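Local coordinates for protein BexL (Amycolatopsis orientalis, PDB 4XRW) that probably cyclises and aromatises the polyketide chain as a di-domain aromatase/cyclase of the type II polyketide synthase that makes BE-7585A, at residues 105-110 with 132-137; 123-128 with 154-159; 179-184 with 323-328; 218-223 with 236-241; 259-264 with 279-284. One frame throughout, in Å; residues are numbered along the deposited sequence.

In the fold
BexL carries two helix-grip domains, each an antiparallel seven-stranded sheet wrapped against a long helix. Interactions 1 and 2 share strand 123-133 of the first domain, with centres about 23 Å apart: one is its exposed end, the other its packing on helix 138-166, where Glu155 reaches a bound MES molecule. Interactions 3, 4 and 5 belong to the second sheet. Interactions 4 and 5, centres about 14 Å apart, are two hairpins of that sheet, separated by strand 245-250 and both nested within the loop closed by interaction 3. Between the domains, interactions 2 and 5 come to about 9 Å at their nearest atoms, whereas the centres of interactions 1 and 3 lie about 52 Å apart.

Interaction 1 of 5, residues 105-110 with 132-137; sequences PVAEMS and RAVGDD
The carbonyl oxygen of Arg132 is gripped by two successive amides, Ala107 N at 2.9 Å and Glu108 N in a weak bond at 3.4 Å. Two residues facing one make a classic beta bulge, set at the open end of the hairpin formed by strands 106-117 and 123-133 in the first helix-grip domain. The return bond from Arg132 N to Glu108 O measures 3.2 Å, and past the bulge Val134 N donates to Pro105 O at 2.8 Å. Pro105, which follows a cis peptide bond, also receives a CA-H contact on that oxygen from Ala133. Ala107 turns its methyl toward the partner strand and packs on the CG2 branch of Val134, while Val106 points away from it to touch Ile144 of helix 138-166. Glu108 and Arg132 project from the same face of the sheet. Both place CG between the backbone N and the carbonyl carbon (chi1 58° and 48°), which brings the two CG atoms to 3.7 Å. Their charged ends do not meet: Glu108 OE1 and Arg132 NH1 stay 5.7 Å apart. Arg132 instead bends at chi3 and turns to its own segment, where NH2 lies 2.9 Å from Asp136 OD1 in a salt bridge whose hydrogen bond is weak, its N-H...O angle only 121°.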
# COMPACT_ATOMS: atom_id res chain seq x y z
N PRO A 105 -23.04 13.95 -1.85
CA PRO A 105 -23.35 15.37 -1.94
C PRO A 105 -22.11 16.30 -1.95
O PRO A 105 -22.30 17.51 -1.83
CB PRO A 105 -24.18 15.60 -0.67
CG PRO A 105 -23.48 14.74 0.32
CD PRO A 105 -23.08 13.48 -0.45
N VAL A 106 -20.89 15.77 -2.12
CA VAL A 106 -19.72 16.62 -2.17
C VAL A 106 -19.67 17.31 -3.53
O VAL A 106 -19.63 16.63 -4.56
CB VAL A 106 -18.40 15.86 -1.96
CG1 VAL A 106 -17.22 16.81 -1.96
CG2 VAL A 106 -18.44 15.05 -0.60
N ALA A 107 -19.65 18.62 -3.52
CA ALA A 107 -19.46 19.43 -4.73
C ALA A 107 -17.98 19.65 -5.00
O ALA A 107 -17.54 19.62 -6.15
CB ALA A 107 -20.14 20.76 -4.59
N GLU A 108 -17.22 19.91 -3.94
CA GLU A 108 -15.77 19.87 -4.05
C GLU A 108 -15.10 19.65 -2.69
O GLU A 108 -15.64 19.94 -1.62
CB GLU A 108 -15.23 21.14 -4.71
CG GLU A 108 -15.59 22.44 -4.03
CD GLU A 108 -14.75 23.60 -4.59
OE1 GLU A 108 -15.19 24.24 -5.58
OE2 GLU A 108 -13.65 23.86 -4.04
N MET A 109 -13.93 19.04 -2.80
CA MET A 109 -13.10 18.65 -1.67
C MET A 109 -11.64 18.95 -2.00
O MET A 109 -11.07 18.39 -2.95
CB MET A 109 -13.28 17.17 -1.39
CG MET A 109 -12.44 16.62 -0.24
SD MET A 109 -13.01 17.29 1.33
CE MET A 109 -14.71 16.81 1.35
N SER A 110 -11.05 19.81 -1.20
CA SER A 110 -9.63 20.13 -1.29
C SER A 110 -9.03 20.19 0.10
O SER A 110 -9.75 20.18 1.11
CB SER A 110 -9.41 21.45 -2.00
OG SER A 110 -10.03 22.47 -1.26
N ARG A 132 -17.48 21.93 0.02
CA ARG A 132 -18.87 22.33 0.01
C ARG A 132 -19.74 21.24 -0.58
O ARG A 132 -19.27 20.32 -1.25
CB ARG A 132 -19.07 23.65 -0.72
CG ARG A 132 -18.42 23.78 -2.06
CD ARG A 132 -18.77 25.15 -2.68
NE ARG A 132 -20.22 25.30 -2.83
CZ ARG A 132 -20.82 26.14 -3.68
NH1 ARG A 132 -20.11 26.92 -4.48
NH2 ARG A 132 -22.15 26.18 -3.72
N ALA A 133 -21.02 21.37 -0.28
CA ALA A 133 -22.01 20.41 -0.68
C ALA A 133 -22.67 20.89 -1.97
O ALA A 133 -22.68 22.09 -2.26
CB ALA A 133 -23.06 20.22 0.44
N VAL A 134 -23.21 19.96 -2.74
CA VAL A 134 -23.87 20.31 -3.99
C VAL A 134 -25.12 21.14 -3.63
O VAL A 134 -25.91 20.73 -2.80
CB VAL A 134 -24.24 19.06 -4.79
CG1 VAL A 134 -25.11 19.42 -5.98
CG2 VAL A 134 -22.98 18.31 -5.25
N GLY A 135 -25.26 22.33 -4.21
CA GLY A 135 -26.39 23.19 -3.86
C GLY A 135 -26.41 23.69 -2.42
O GLY A 135 -27.47 24.07 -1.91
N ASP A 136 -25.26 23.72 -1.79
CA ASP A 136 -25.08 24.09 -0.36
C ASP A 136 -26.13 23.52 0.56
O ASP A 136 -26.40 24.09 1.58
CB ASP A 136 -25.01 25.61 -0.15
CG ASP A 136 -23.97 26.28 -1.00
OD1 ASP A 136 -22.78 25.95 -0.90
OD2 ASP A 136 -24.34 27.14 -1.79
N ASP A 137 -26.68 22.38 0.19
CA ASP A 137 -27.65 21.65 1.01
C ASP A 137 -27.17 21.42 2.44
O ASP A 137 -26.19 20.70 2.66
CB ASP A 137 -27.93 20.28 0.39
CG ASP A 137 -28.83 19.44 1.27
OD1 ASP A 137 -29.82 20.01 1.78
OD2 ASP A 137 -28.56 18.23 1.45

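Interaction 2 of 5, residues 123-128 with 154-159; sequences AKVRLL and SELAAL
Val125 and Leu159 reach toward each other tip to tip, Val125 CG1 lying 3.9 Å from Leu159 CD2. Val125 holds CG1 opposite its backbone N (chi1 179°), sending this methyl across to the helix, where it also meets CD2 of Leu156 at 4.2 Å. Leu156 is turned differently from its helical neighbours: its CG stands opposite the carbonyl carbon, beside the backbone N (chi1 -77°), whereas Glu155 and Leu159 both carry CG opposite the N. The result is that CD2 of Leu156 enters between two strand residues, touching Val125 CG1 on one and Leu127 CB on the other, again at 4.2 Å. These valine and leucine side chains form part of the hydrophobic seam of the helix-grip fold, in which the long helix 138-166 that closes the first domain lies against the concave sheet. Here the short strand and helix segments run roughly antiparallel, at 155°, with axes 10.2 Å apart. The strand residues that meet the helix alternate with Arg126, whose side chain leaves on the other face for salt bridges with Glu25 and Glu116. Leu127 reaches with its CD2 branch toward the helix start, past CG of Leu156, to Glu155. The two chains cross at about a right angle, and the leucine methyl comes to 3.4 Å from Glu155 OE1. The other carboxylate oxygen, OE2, makes a weak hydrogen bond to N4 of a MES molecule, probably acquired from the crystallisation liquor. Phe51 touches the side chain of this glutamate as well.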
# COMPACT_ATOMS: atom_id res chain seq x y z
N ALA A 123 7.73 17.02 14.91
CA ALA A 123 7.03 17.94 14.02
C ALA A 123 5.53 17.97 14.27
O ALA A 123 4.94 16.99 14.70
CB ALA A 123 7.30 17.57 12.57
N LYS A 124 4.94 19.11 13.97
CA LYS A 124 3.51 19.30 14.00
C LYS A 124 2.97 19.19 12.57
O LYS A 124 3.41 19.91 11.68
CB LYS A 124 3.14 20.66 14.59
CG LYS A 124 1.65 20.87 14.77
CD LYS A 124 1.35 22.29 15.21
CE LYS A 124 -0.14 22.55 15.34
NZ LYS A 124 -0.43 23.95 15.75
N VAL A 125 2.03 18.28 12.38
CA VAL A 125 1.41 18.06 11.08
C VAL A 125 -0.00 18.57 11.14
O VAL A 125 -0.80 18.13 11.95
CB VAL A 125 1.42 16.58 10.69
CG1 VAL A 125 0.73 16.38 9.33
CG2 VAL A 125 2.85 16.08 10.66
N ARG A 126 -0.28 19.55 10.29
CA ARG A 126 -1.60 20.14 10.15
C ARG A 126 -2.26 19.68 8.87
O ARG A 126 -1.63 19.72 7.80
CB ARG A 126 -1.48 21.65 10.15
CG ARG A 126 -0.75 22.19 11.37
CD ARG A 126 -0.47 23.65 11.18
NE ARG A 126 -1.66 24.42 10.84
CZ ARG A 126 -1.62 25.60 10.24
NH1 ARG A 126 -0.45 26.14 9.94
NH2 ARG A 126 -2.76 26.24 9.94
N LEU A 127 -3.52 19.28 8.97
CA LEU A 127 -4.28 18.80 7.83
C LEU A 127 -5.53 19.65 7.73
O LEU A 127 -6.40 19.59 8.60
CB LEU A 127 -4.60 17.32 7.98
CG LEU A 127 -5.55 16.69 6.97
CD1 LEU A 127 -5.02 16.83 5.56
CD2 LEU A 127 -5.79 15.21 7.32
N LEU A 128 -5.60 20.45 6.68
CA LEU A 128 -6.72 21.34 6.44
C LEU A 128 -7.61 20.82 5.33
O LEU A 128 -7.09 20.24 4.37
CB LEU A 128 -6.23 22.71 6.03
CG LEU A 128 -5.52 23.55 7.11
CD1 LEU A 128 -4.20 22.92 7.55
CD2 LEU A 128 -5.30 24.95 6.53
N SER A 154 -8.65 9.79 11.95
CA SER A 154 -8.11 8.45 11.82
C SER A 154 -6.86 8.47 10.93
O SER A 154 -5.91 7.75 11.20
CB SER A 154 -9.17 7.48 11.27
OG SER A 154 -9.66 7.89 10.01
N GLU A 155 -6.86 9.30 9.89
CA GLU A 155 -5.72 9.44 9.01
C GLU A 155 -4.51 9.98 9.74
O GLU A 155 -3.41 9.47 9.57
CB GLU A 155 -6.08 10.35 7.82
CG GLU A 155 -4.97 10.67 6.89
CD GLU A 155 -5.47 11.22 5.56
OE1 GLU A 155 -5.91 12.39 5.51
OE2 GLU A 155 -5.41 10.47 4.56
N LEU A 156 -4.70 11.01 10.56
CA LEU A 156 -3.57 11.62 11.29
C LEU A 156 -3.04 10.65 12.35
O LEU A 156 -1.83 10.56 12.59
CB LEU A 156 -3.99 12.94 11.94
CG LEU A 156 -4.10 14.15 11.01
CD1 LEU A 156 -4.47 15.43 11.77
CD2 LEU A 156 -2.78 14.33 10.25
N ALA A 157 -3.93 9.93 13.01
CA ALA A 157 -3.50 8.97 14.03
C ALA A 157 -2.66 7.85 13.39
O ALA A 157 -1.63 7.45 13.92
CB ALA A 157 -4.67 8.40 14.73
N ALA A 158 -3.10 7.36 12.23
CA ALA A 158 -2.36 6.32 11.52
C ALA A 158 -1.05 6.89 10.98
O ALA A 158 -0.02 6.21 10.98
CB ALA A 158 -3.22 5.73 10.40
N LEU A 159 -1.05 8.14 10.54
CA LEU A 159 0.17 8.77 10.05
C LEU A 159 1.24 8.78 11.14
O LEU A 159 2.39 8.41 10.90
CB LEU A 159 -0.09 10.19 9.58
CG LEU A 159 1.12 11.02 9.18
CD1 LEU A 159 1.64 10.58 7.82
CD2 LEU A 159 0.79 12.48 9.17

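Interaction 3 of 5, residues 179-184 with 323-328; sequences VRIDAP and DHAEAR
Ile181, at the end of strand 172-181, turns its CG2 branch to the last turn of helix 299-326. This is the pairing of first strand and long C-terminal helix in the second helix-grip domain; just before it, Arg180 O accepts a hydrogen bond from Lys322 NZ of the same helix. Ile181 CG2, placed opposite the backbone N by a chi1 of -57°, lies 4.1 Å from Ala325 CB and 4.0 Å from Glu326 CG, where it crosses the glutamate chain at a slant. Val188 of helix 185-193 touches both Ile181 and Ala325, adding a third side to this apolar cluster. At Asp182 the chain leaves the strand through an inverse gamma turn, and its amide donates to Glu326 OE2 at 2.8 Å, with an N-H...O angle of 164°. The amide approaches on the anti side of the carboxylate, 22° out of its plane. Lys322 NZ forms a salt bridge with the same oxygen. The Asp182 carboxylate leads away from the helix. Ala183 then aims its methyl back at the helix; its CB meets Ala325 CB at 3.7 Å and Ala325 O at 3.6 Å.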
# COMPACT_ATOMS: atom_id res chain seq x y z
N VAL A 179 14.26 -13.80 -10.77
CA VAL A 179 14.62 -14.91 -11.64
C VAL A 179 14.57 -14.47 -13.08
O VAL A 179 13.73 -13.66 -13.47
CB VAL A 179 13.72 -16.14 -11.41
CG1 VAL A 179 13.64 -16.48 -9.94
CG2 VAL A 179 12.34 -15.95 -11.96
N ARG A 180 15.47 -15.02 -13.89
CA ARG A 180 15.44 -14.76 -15.32
C ARG A 180 14.62 -15.85 -16.00
O ARG A 180 14.78 -17.03 -15.70
CB ARG A 180 16.87 -14.69 -15.88
CG ARG A 180 17.77 -13.75 -15.07
CD ARG A 180 17.85 -12.36 -15.68
NE ARG A 180 18.36 -12.41 -17.05
CZ ARG A 180 19.17 -11.51 -17.60
NH1 ARG A 180 19.59 -10.46 -16.90
NH2 ARG A 180 19.57 -11.66 -18.86
N ILE A 181 13.72 -15.42 -16.87
CA ILE A 181 12.81 -16.31 -17.56
C ILE A 181 12.92 -16.07 -19.04
O ILE A 181 12.71 -14.96 -19.51
CB ILE A 181 11.36 -16.10 -17.09
CG1 ILE A 181 11.29 -16.30 -15.57
CG2 ILE A 181 10.39 -17.03 -17.89
CD1 ILE A 181 9.93 -16.04 -14.96
N ASP A 182 13.23 -17.11 -19.80
CA ASP A 182 13.37 -16.89 -21.24
C ASP A 182 12.03 -17.08 -21.95
O ASP A 182 11.77 -18.10 -22.61
CB ASP A 182 14.46 -17.80 -21.84
CG ASP A 182 15.15 -17.17 -23.05
OD1 ASP A 182 16.26 -17.63 -23.40
OD2 ASP A 182 14.59 -16.19 -23.64
N ALA A 183 11.17 -16.08 -21.78
CA ALA A 183 9.84 -16.03 -22.39
C ALA A 183 9.39 -14.56 -22.39
O ALA A 183 9.96 -13.75 -21.66
CB ALA A 183 8.87 -16.91 -21.62
N PRO A 184 8.39 -14.21 -23.21
CA PRO A 184 7.87 -12.83 -23.19
C PRO A 184 7.29 -12.47 -21.83
O PRO A 184 6.74 -13.34 -21.14
CB PRO A 184 6.78 -12.83 -24.26
CG PRO A 184 6.64 -14.25 -24.73
CD PRO A 184 7.83 -15.01 -24.30
N ASP A 323 8.66 -22.15 -15.16
CA ASP A 323 8.36 -23.45 -15.75
C ASP A 323 7.18 -23.34 -16.72
O ASP A 323 7.16 -23.94 -17.78
CB ASP A 323 8.02 -24.48 -14.67
CG ASP A 323 9.24 -25.00 -13.90
OD1 ASP A 323 10.41 -24.72 -14.26
OD2 ASP A 323 8.99 -25.74 -12.91
N HIS A 324 6.17 -22.57 -16.33
CA HIS A 324 4.97 -22.43 -17.12
C HIS A 324 5.20 -21.64 -18.41
O HIS A 324 4.76 -22.03 -19.48
CB HIS A 324 3.88 -21.75 -16.29
CG HIS A 324 2.58 -21.61 -17.02
ND1 HIS A 324 2.23 -20.46 -17.70
CD2 HIS A 324 1.57 -22.48 -17.19
CE1 HIS A 324 1.05 -20.64 -18.26
NE2 HIS A 324 0.63 -21.86 -17.98
N ALA A 325 5.91 -20.51 -18.30
CA ALA A 325 6.12 -19.60 -19.41
C ALA A 325 7.08 -20.22 -20.41
O ALA A 325 6.97 -19.94 -21.60
CB ALA A 325 6.67 -18.26 -18.92
N GLU A 326 8.03 -21.04 -19.93
CA GLU A 326 9.04 -21.64 -20.83
C GLU A 326 8.59 -22.95 -21.46
O GLU A 326 9.19 -23.41 -22.43
CB GLU A 326 10.36 -21.87 -20.10
CG GLU A 326 11.06 -20.55 -19.68
CD GLU A 326 12.44 -20.75 -19.07
OE1 GLU A 326 12.87 -21.92 -18.90
OE2 GLU A 326 13.12 -19.73 -18.74
N ALA A 327 7.51 -23.56 -20.95
CA ALA A 327 6.97 -24.77 -21.59
C ALA A 327 6.46 -24.43 -23.01
O ALA A 327 5.72 -23.48 -23.22
CB ALA A 327 5.89 -25.35 -20.76
N ARG A 328 6.89 -25.23 -23.98
CA ARG A 328 6.51 -25.07 -25.37
C ARG A 328 6.40 -26.45 -26.00
O ARG A 328 7.28 -26.86 -26.74
CB ARG A 328 7.54 -24.25 -26.15
CG ARG A 328 7.56 -22.78 -25.80
CD ARG A 328 8.66 -22.02 -26.57
NE ARG A 328 8.36 -21.94 -28.01
CZ ARG A 328 8.82 -22.79 -28.93
NH1 ARG A 328 9.61 -23.81 -28.60
NH2 ARG A 328 8.49 -22.61 -30.20

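Interaction 4 of 5, residues 218-223 with 236-241; sequences QVLRMD and SVRVCF
Gln218 OE1 takes two hydrogen bonds from Arg238, 2.9 Å from NE and 2.8 Å from NH2, at the tight end of this antiparallel hairpin in the second helix-grip domain. Amide and guanidinium are nearly coplanar, 3° apart, and NE arrives almost in line with the C=O while NH2 uses a lone pair. A bend at chi3 (-58°) turns the arginine side-on to the glutamine. Leu220 CD2 lies over one guanidinium face, 3.9 Å from Arg238 NE, and Cys240 SG approaches Gln218 OE1 to 3.5 Å. Gln218 NE2 bonds Glu212 OE1 and Asp193 O, and Arg238 NH2 also bonds Val192 O, so both flat groups are fixed in rotation. The partly exposed end at Ser236 is looser: water 1 donates to Leu220 O at 3.1 Å and also bonds Ser236 OG, bridging the strands beside the backbone pair of these residues. On the other face, Val219 and Val237 meet through their CG2 methyls at 4.3 Å. Strand 205-212 flanks the hairpin on the Gln218 side and strand 245-250 on the Arg238 side, while Trp198 of helix 198-201 packs against both Leu220 and Arg238.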
# COMPACT_ATOMS: atom_id res chain seq x y z
N GLN A 218 -7.86 -6.06 -8.04
CA GLN A 218 -8.21 -7.39 -7.56
C GLN A 218 -8.26 -7.45 -6.03
O GLN A 218 -7.41 -6.80 -5.37
CB GLN A 218 -7.19 -8.40 -8.05
CG GLN A 218 -7.07 -8.57 -9.54
CD GLN A 218 -5.99 -9.55 -9.91
OE1 GLN A 218 -5.00 -9.70 -9.21
NE2 GLN A 218 -6.19 -10.25 -11.02
N VAL A 219 -9.23 -8.21 -5.48
CA VAL A 219 -9.23 -8.58 -4.09
C VAL A 219 -8.94 -10.08 -4.10
O VAL A 219 -9.74 -10.87 -4.57
CB VAL A 219 -10.54 -8.24 -3.38
CG1 VAL A 219 -10.47 -8.69 -1.94
CG2 VAL A 219 -10.79 -6.74 -3.49
N LEU A 220 -7.76 -10.43 -3.64
CA LEU A 220 -7.29 -11.82 -3.72
C LEU A 220 -7.34 -12.41 -2.34
O LEU A 220 -6.62 -11.98 -1.45
CB LEU A 220 -5.88 -11.87 -4.31
CG LEU A 220 -5.20 -13.23 -4.32
CD1 LEU A 220 -6.06 -14.23 -5.09
CD2 LEU A 220 -3.82 -13.03 -4.97
N ARG A 221 -8.25 -13.36 -2.15
CA ARG A 221 -8.29 -14.14 -0.96
C ARG A 221 -7.85 -15.54 -1.28
O ARG A 221 -8.30 -16.12 -2.28
CB ARG A 221 -9.68 -14.15 -0.34
CG ARG A 221 -10.11 -12.78 0.09
CD ARG A 221 -11.56 -12.82 0.60
NE ARG A 221 -11.69 -13.61 1.84
CZ ARG A 221 -11.60 -13.10 3.07
NH1 ARG A 221 -11.36 -11.81 3.27
NH2 ARG A 221 -11.74 -13.88 4.12
N MET A 222 -6.92 -16.04 -0.49
CA MET A 222 -6.46 -17.41 -0.76
C MET A 222 -6.13 -18.19 0.47
O MET A 222 -5.80 -17.63 1.50
CB MET A 222 -5.28 -17.38 -1.71
CG MET A 222 -4.13 -16.59 -1.31
SD MET A 222 -2.99 -16.51 -2.74
CE MET A 222 -1.61 -17.43 -2.09
N ASP A 223 -6.32 -19.50 0.33
CA ASP A 223 -6.01 -20.49 1.34
C ASP A 223 -4.69 -21.14 1.05
O ASP A 223 -4.46 -21.64 -0.08
CB ASP A 223 -7.08 -21.57 1.36
CG ASP A 223 -8.34 -21.14 2.05
OD1 ASP A 223 -8.48 -19.95 2.44
OD2 ASP A 223 -9.21 -22.00 2.19
N SER A 236 -5.29 -9.89 0.06
CA SER A 236 -4.57 -8.73 -0.39
C SER A 236 -5.34 -8.02 -1.50
O SER A 236 -6.19 -8.62 -2.16
CB SER A 236 -3.19 -9.12 -0.91
OG SER A 236 -3.36 -10.00 -2.01
N VAL A 237 -5.03 -6.74 -1.70
CA VAL A 237 -5.60 -5.99 -2.80
C VAL A 237 -4.45 -5.71 -3.78
O VAL A 237 -3.36 -5.31 -3.34
CB VAL A 237 -6.26 -4.68 -2.31
CG1 VAL A 237 -6.62 -3.80 -3.49
CG2 VAL A 237 -7.47 -5.01 -1.45
N ARG A 238 -4.66 -6.02 -5.05
CA ARG A 238 -3.63 -5.88 -6.07
C ARG A 238 -4.08 -4.92 -7.17
O ARG A 238 -5.25 -4.88 -7.56
CB ARG A 238 -3.28 -7.26 -6.68
CG ARG A 238 -3.17 -8.34 -5.66
CD ARG A 238 -2.30 -9.54 -6.14
NE ARG A 238 -2.85 -10.09 -7.38
CZ ARG A 238 -2.29 -11.08 -8.08
NH1 ARG A 238 -1.15 -11.60 -7.68
NH2 ARG A 238 -2.87 -11.52 -9.17
N VAL A 239 -3.12 -4.18 -7.66
CA VAL A 239 -3.28 -3.33 -8.80
C VAL A 239 -2.36 -3.83 -9.94
O VAL A 239 -1.13 -3.88 -9.79
CB VAL A 239 -2.93 -1.87 -8.47
CG1 VAL A 239 -3.29 -1.00 -9.62
CG2 VAL A 239 -3.65 -1.38 -7.17
N CYS A 240 -2.99 -4.15 -11.06
CA CYS A 240 -2.33 -4.84 -12.18
C CYS A 240 -2.17 -3.92 -13.41
O CYS A 240 -3.13 -3.30 -13.87
CB CYS A 240 -3.16 -6.09 -12.51
SG CYS A 240 -3.48 -7.10 -11.04
N PHE A 241 -0.96 -3.88 -13.93
CA PHE A 241 -0.58 -3.04 -15.08
C PHE A 241 0.02 -3.97 -16.16
O PHE A 241 1.17 -4.35 -16.06
CB PHE A 241 0.45 -2.01 -14.66
CG PHE A 241 -0.04 -1.05 -13.60
CD1 PHE A 241 -0.70 0.12 -13.95
CD2 PHE A 241 0.15 -1.32 -12.26
CE1 PHE A 241 -1.16 1.02 -12.99
CE2 PHE A 241 -0.32 -0.41 -11.28
CZ PHE A 241 -0.97 0.74 -11.65
O HOH W 1 -3.72 -12.72 -0.50

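Interaction 5 of 5, residues 259-264 with 279-284; sequences LHTGRW and EHTVVL
The torsions that bring His260 and His280 together are unlike: His260 holds CG opposite its backbone N (chi1 173°), His280 opposite its carbonyl carbon (chi1 -58°). Although His260 pairs with Val282 across the strands, its ring thereby leans along the hairpin until NE2 lies 3.0 Å from His280 ND1, in a hydrogen bond whose proton could sit on either ring. The rings join rim to rim, planes 17° apart, each nitrogen at the other's edge. Their outer nitrogens are held too, His260 ND1 by Gln250 OE1 and His280 NE2 by Ser314 OG, and a chain of hydrogen bonds thus runs from Gln250 through both rings to Ser314. Gly262, opposite His280, brings its CA within 3.1 Å of Glu279 O.

On the other face Thr261 and Thr281 lie side by side, Thr261 OG1 3.5 Å from Thr281 CB. Glu279 bends at chi2 to turn its carboxylate along its own strand toward Thr281, whose OG1 donates to the syn lone pair of Glu279 OE2 at 2.7 Å. Water 2 donates to Glu279 OE1 at 2.6 Å and bonds Thr261 OG1, linking the strands. Farther along, Leu259 CB packs on Val283 CG2 at 3.9 Å. Backbone pairing is regular, from Glu279 N to Arg263 O at 2.8 Å up to a weak bond between Leu259 N and Val283 O.

This antiparallel hairpin lies between strands 245-250 and 172-181 of the helix-grip sheet; helix 299-326 covers its histidine face through Ser314 and Leu310, and Val283 touches helix 138-166 of the first domain.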
# COMPACT_ATOMS: atom_id res chain seq x y z
N LEU A 259 2.59 -4.05 8.61
CA LEU A 259 2.41 -3.72 7.20
C LEU A 259 3.10 -4.77 6.36
O LEU A 259 4.17 -5.26 6.71
CB LEU A 259 2.99 -2.33 6.88
CG LEU A 259 3.01 -1.98 5.38
CD1 LEU A 259 2.22 -0.74 5.10
CD2 LEU A 259 4.42 -1.88 4.84
N HIS A 260 2.50 -5.10 5.23
CA HIS A 260 3.15 -5.91 4.23
C HIS A 260 2.64 -5.49 2.86
O HIS A 260 1.47 -5.68 2.54
CB HIS A 260 2.87 -7.40 4.46
CG HIS A 260 3.40 -8.26 3.35
ND1 HIS A 260 2.77 -9.42 2.94
CD2 HIS A 260 4.47 -8.10 2.55
CE1 HIS A 260 3.44 -9.93 1.92
NE2 HIS A 260 4.48 -9.16 1.68
N THR A 261 3.52 -4.91 2.08
CA THR A 261 3.24 -4.53 0.72
C THR A 261 4.25 -5.27 -0.16
O THR A 261 5.29 -5.75 0.31
CB THR A 261 3.37 -3.02 0.50
OG1 THR A 261 4.70 -2.62 0.77
CG2 THR A 261 2.43 -2.24 1.39
N GLY A 262 3.93 -5.37 -1.43
CA GLY A 262 4.82 -6.02 -2.38
C GLY A 262 4.58 -5.56 -3.79
O GLY A 262 3.62 -4.84 -4.10
N ARG A 263 5.48 -5.97 -4.67
CA ARG A 263 5.45 -5.57 -6.05
C ARG A 263 6.08 -6.70 -6.90
O ARG A 263 7.18 -7.18 -6.57
CB ARG A 263 6.20 -4.26 -6.22
CG ARG A 263 6.45 -3.81 -7.62
CD ARG A 263 7.18 -2.48 -7.57
NE ARG A 263 7.26 -1.81 -8.86
CZ ARG A 263 6.99 -0.52 -9.08
NH1 ARG A 263 6.59 0.27 -8.08
NH2 ARG A 263 7.12 -0.02 -10.31
N TRP A 264 5.36 -7.12 -7.93
CA TRP A 264 5.91 -7.99 -8.98
C TRP A 264 6.28 -7.10 -10.15
O TRP A 264 5.46 -6.27 -10.57
CB TRP A 264 4.90 -9.04 -9.44
CG TRP A 264 4.36 -9.96 -8.38
CD1 TRP A 264 3.25 -9.74 -7.60
CD2 TRP A 264 4.86 -11.23 -8.01
NE1 TRP A 264 3.05 -10.80 -6.75
CE2 TRP A 264 4.04 -11.73 -6.99
CE3 TRP A 264 5.95 -11.99 -8.42
CZ2 TRP A 264 4.26 -12.96 -6.38
CZ3 TRP A 264 6.17 -13.23 -7.82
CH2 TRP A 264 5.34 -13.69 -6.81
N GLU A 279 9.21 -8.15 -4.95
CA GLU A 279 9.68 -7.29 -3.87
C GLU A 279 8.73 -7.34 -2.70
O GLU A 279 7.52 -7.46 -2.90
CB GLU A 279 9.84 -5.85 -4.37
CG GLU A 279 10.38 -4.88 -3.32
CD GLU A 279 9.32 -4.26 -2.40
OE1 GLU A 279 8.09 -4.53 -2.51
OE2 GLU A 279 9.74 -3.47 -1.52
N HIS A 280 9.25 -7.24 -1.51
CA HIS A 280 8.45 -7.15 -0.32
C HIS A 280 8.93 -6.04 0.58
O HIS A 280 10.08 -5.90 0.77
CB HIS A 280 8.46 -8.41 0.49
CG HIS A 280 7.99 -9.63 -0.24
ND1 HIS A 280 6.73 -10.14 -0.10
CD2 HIS A 280 8.65 -10.47 -1.05
CE1 HIS A 280 6.62 -11.21 -0.84
NE2 HIS A 280 7.76 -11.44 -1.42
N THR A 281 8.00 -5.29 1.13
CA THR A 281 8.29 -4.34 2.21
C THR A 281 7.46 -4.74 3.45
O THR A 281 6.20 -4.95 3.39
CB THR A 281 7.99 -2.88 1.81
OG1 THR A 281 8.93 -2.43 0.82
CG2 THR A 281 8.08 -1.96 3.03
N VAL A 282 8.15 -4.86 4.58
CA VAL A 282 7.52 -5.26 5.81
C VAL A 282 7.82 -4.27 6.93
O VAL A 282 8.93 -3.79 7.02
CB VAL A 282 7.98 -6.66 6.27
CG1 VAL A 282 7.31 -7.05 7.58
CG2 VAL A 282 7.64 -7.71 5.21
N VAL A 283 6.81 -4.00 7.75
CA VAL A 283 7.00 -3.37 9.06
C VAL A 283 6.61 -4.37 10.13
O VAL A 283 5.51 -4.91 10.13
CB VAL A 283 6.17 -2.08 9.22
CG1 VAL A 283 6.42 -1.45 10.61
CG2 VAL A 283 6.49 -1.08 8.13
N LEU A 284 7.52 -4.61 11.08
CA LEU A 284 7.23 -5.56 12.15
C LEU A 284 6.36 -5.00 13.27
O LEU A 284 6.33 -3.80 13.53
CB LEU A 284 8.53 -6.08 12.75
CG LEU A 284 9.39 -6.93 11.84
CD1 LEU A 284 10.73 -7.22 12.52
CD2 LEU A 284 8.67 -8.20 11.53
O HOH W 2 6.51 -2.76 -1.51